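Local structure of putative drug/sodium antiporter (Escherichia coli, 4Z3N) at residues 196-199 and 200-204. The protein is a MATE-family membrane transporter linked to export of the genotoxin colibactin and probably works as an antiporter. Numbering follows the deposited sequence.
Sequences IMLD and PIMIF
Leu198 and Met202 meet one turn apart around a proline kink near the end of helix 181-204, a predicted transmembrane helix of this MATE transporter. Pro200 causes the kink: its ring nitrogen carries no hydrogen, so the bond to the preceding turn is missing, and the ring takes the place where an N-H would have pointed back to the carbonyl of Ile196. Helical bonding resumes beyond it. Met202 N donates to Leu198 O over 2.9 Å, nearly in line with the carbonyl (C=O...N angle 174°), whereas the next bond, from Ile203 N to Asp199 O, is weak at 3.4 Å.

The close-packed face looks toward the next helix, 209-232, where Leu198 rests on Ala216 and Leu219 and the buried Asp199 on Val213 and Ala216. Leu198 and Met202 lie side by side, pointing the same way, and Met202 touches Phe208 in the loop before helix 209-232. A bend in the methionine chain (chi2 -67°) turns its methyl back toward the leucine, leaving CE 4.1 Å from Leu198 CD2. The carboxylate of Asp199 comes near that of Asp53, two acidic groups close together. Trp56 of helix 28-56 touches Asp199, Pro200 and Ile203, joining that helix to the kinked turn.

Packing is looser on the side of Ile196 and Met197, both exposed, whose CB atoms point away from the following turn, with no side-chain atom within 5 Å of it. Between the two faces, Ile201 slants across Leu198, its CD1 lying 4.1 Å from Leu198 CD2.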
ATOM      1  N   ILE A 196      14.400  -4.366  17.096  1.00 43.00           N
ATOM      2  CA  ILE A 196      15.827  -4.050  17.159  1.00 46.76           C
ATOM      3  C   ILE A 196      16.498  -4.782  18.308  1.00 46.50           C
ATOM      4  O   ILE A 196      17.602  -5.313  18.165  1.00 46.05           O
ATOM      5  CB  ILE A 196      16.075  -2.539  17.326  1.00 47.15           C
ATOM      6  CG1 ILE A 196      15.909  -1.832  15.981  1.00 45.64           C
ATOM      7  CG2 ILE A 196      17.477  -2.295  17.874  1.00 47.88           C
ATOM      8  CD1 ILE A 196      15.569  -0.351  16.107  1.00 44.70           C
ATOM      9  N   MET A 197      15.808  -4.808  19.443  1.00 47.01           N
ATOM     10  CA  MET A 197      16.305  -5.453  20.642  1.00 46.01           C
ATOM     11  C   MET A 197      16.130  -6.973  20.631  1.00 44.93           C
ATOM     12  O   MET A 197      16.980  -7.699  21.140  1.00 47.00           O
ATOM     13  CB  MET A 197      15.613  -4.850  21.857  1.00 47.95           C
ATOM     14  CG  MET A 197      16.013  -3.411  22.105  1.00 55.51           C
ATOM     15  SD  MET A 197      14.981  -2.536  23.315  1.00 88.35           S
ATOM     16  CE  MET A 197      15.461  -0.836  22.972  1.00 66.41           C
ATOM     17  N   LEU A 198      15.037  -7.454  20.044  1.00 44.65           N
ATOM     18  CA  LEU A 198      14.700  -8.871  20.114  1.00 39.92           C
ATOM     19  C   LEU A 198      15.511  -9.720  19.151  1.00 42.81           C
ATOM     20  O   LEU A 198      15.918 -10.827  19.499  1.00 44.32           O
ATOM     21  CB  LEU A 198      13.212  -9.089  19.849  1.00 38.13           C
ATOM     22  CG  LEU A 198      12.232  -8.692  20.952  1.00 42.68           C
ATOM     23  CD1 LEU A 198      10.806  -9.032  20.524  1.00 40.50           C
ATOM     24  CD2 LEU A 198      12.593  -9.367  22.269  1.00 39.16           C
ATOM     25  N   ASP A 199      15.722  -9.214  17.938  1.00 42.35           N
ATOM     26  CA  ASP A 199      16.528  -9.913  16.936  1.00 41.19           C
ATOM     27  C   ASP A 199      17.816 -10.453  17.528  1.00 48.65           C
ATOM     28  O   ASP A 199      18.164 -11.612  17.300  1.00 48.27           O
ATOM     29  CB  ASP A 199      16.874  -8.994  15.764  1.00 45.24           C
ATOM     30  CG  ASP A 199      15.906  -9.124  14.615  1.00 48.32           C
ATOM     31  OD1 ASP A 199      14.996  -9.980  14.702  1.00 45.44           O
ATOM     32  OD2 ASP A 199      16.055  -8.373  13.623  1.00 49.79           O
ATOM     33  N   PRO A 200      18.545  -9.608  18.279  1.00 50.44           N
ATOM     34  CA  PRO A 200      19.775 -10.112  18.899  1.00 50.28           C
ATOM     35  C   PRO A 200      19.484 -11.225  19.916  1.00 50.37           C
ATOM     36  O   PRO A 200      20.135 -12.272  19.894  1.00 49.56           O
ATOM     37  CB  PRO A 200      20.365  -8.872  19.585  1.00 50.68           C
ATOM     38  CG  PRO A 200      19.627  -7.702  19.013  1.00 49.29           C
ATOM     39  CD  PRO A 200      18.291  -8.194  18.608  1.00 45.15           C
ATOM     40  N   ILE A 201      18.491 -11.006  20.775  1.00 44.45           N
ATOM     41  CA  ILE A 201      18.168 -11.955  21.838  1.00 44.97           C
ATOM     42  C   ILE A 201      17.728 -13.334  21.327  1.00 48.05           C
ATOM     43  O   ILE A 201      17.913 -14.345  22.007  1.00 46.98           O
ATOM     44  CB  ILE A 201      17.060 -11.403  22.745  1.00 42.98           C
ATOM     45  CG1 ILE A 201      17.433 -10.026  23.284  1.00 41.86           C
ATOM     46  CG2 ILE A 201      16.786 -12.341  23.897  1.00 40.23           C
ATOM     47  CD1 ILE A 201      16.291  -9.383  24.036  1.00 45.59           C
ATOM     48  N   MET A 202      17.133 -13.384  20.143  1.00 45.98           N
ATOM     49  CA  MET A 202      16.673 -14.657  19.602  1.00 42.86           C
ATOM     50  C   MET A 202      17.820 -15.432  19.017  1.00 43.00           C
ATOM     51  O   MET A 202      17.760 -16.649  18.924  1.00 48.00           O
ATOM     52  CB  MET A 202      15.600 -14.452  18.535  1.00 46.55           C
ATOM     53  CG  MET A 202      14.405 -13.661  19.009  1.00 42.37           C
ATOM     54  SD  MET A 202      13.457 -14.548  20.251  1.00 46.54           S
ATOM     55  CE  MET A 202      12.455 -13.201  20.914  1.00 43.88           C
ATOM     56  N   ILE A 203      18.851 -14.715  18.588  1.00 51.00           N
ATOM     57  CA  ILE A 203      20.045 -15.329  18.006  1.00 51.66           C
ATOM     58  C   ILE A 203      21.029 -15.842  19.071  1.00 52.62           C
ATOM     59  O   ILE A 203      21.703 -16.854  18.882  1.00 52.77           O
ATOM     60  CB  ILE A 203      20.778 -14.337  17.097  1.00 46.52           C
ATOM     61  CG1 ILE A 203      19.823 -13.756  16.069  1.00 50.39           C
ATOM     62  CG2 ILE A 203      21.925 -15.007  16.391  1.00 55.19           C
ATOM     63  CD1 ILE A 203      20.354 -12.514  15.392  1.00 52.70           C
ATOM     64  N   PHE A 204      21.086 -15.141  20.195  1.00 52.20           N
ATOM     65  CA  PHE A 204      22.168 -15.297  21.154  1.00 56.03           C
ATOM     66  C   PHE A 204      21.677 -15.950  22.439  1.00 57.78           C
ATOM     67  O   PHE A 204      22.213 -16.979  22.851  1.00 63.48           O
ATOM     68  CB  PHE A 204      22.831 -13.944  21.437  1.00 59.63           C
ATOM     69  CG  PHE A 204      23.537 -13.354  20.242  1.00 52.11           C
ATOM     70  CD1 PHE A 204      24.187 -14.171  19.332  1.00 53.32           C
ATOM     71  CD2 PHE A 204      23.530 -11.987  20.022  1.00 56.78           C
ATOM     72  CE1 PHE A 204      24.829 -13.636  18.223  1.00 56.06           C
ATOM     73  CE2 PHE A 204      24.167 -11.444  18.919  1.00 59.07           C
ATOM     74  CZ  PHE A 204      24.815 -12.267  18.015  1.00 55.98           C
TER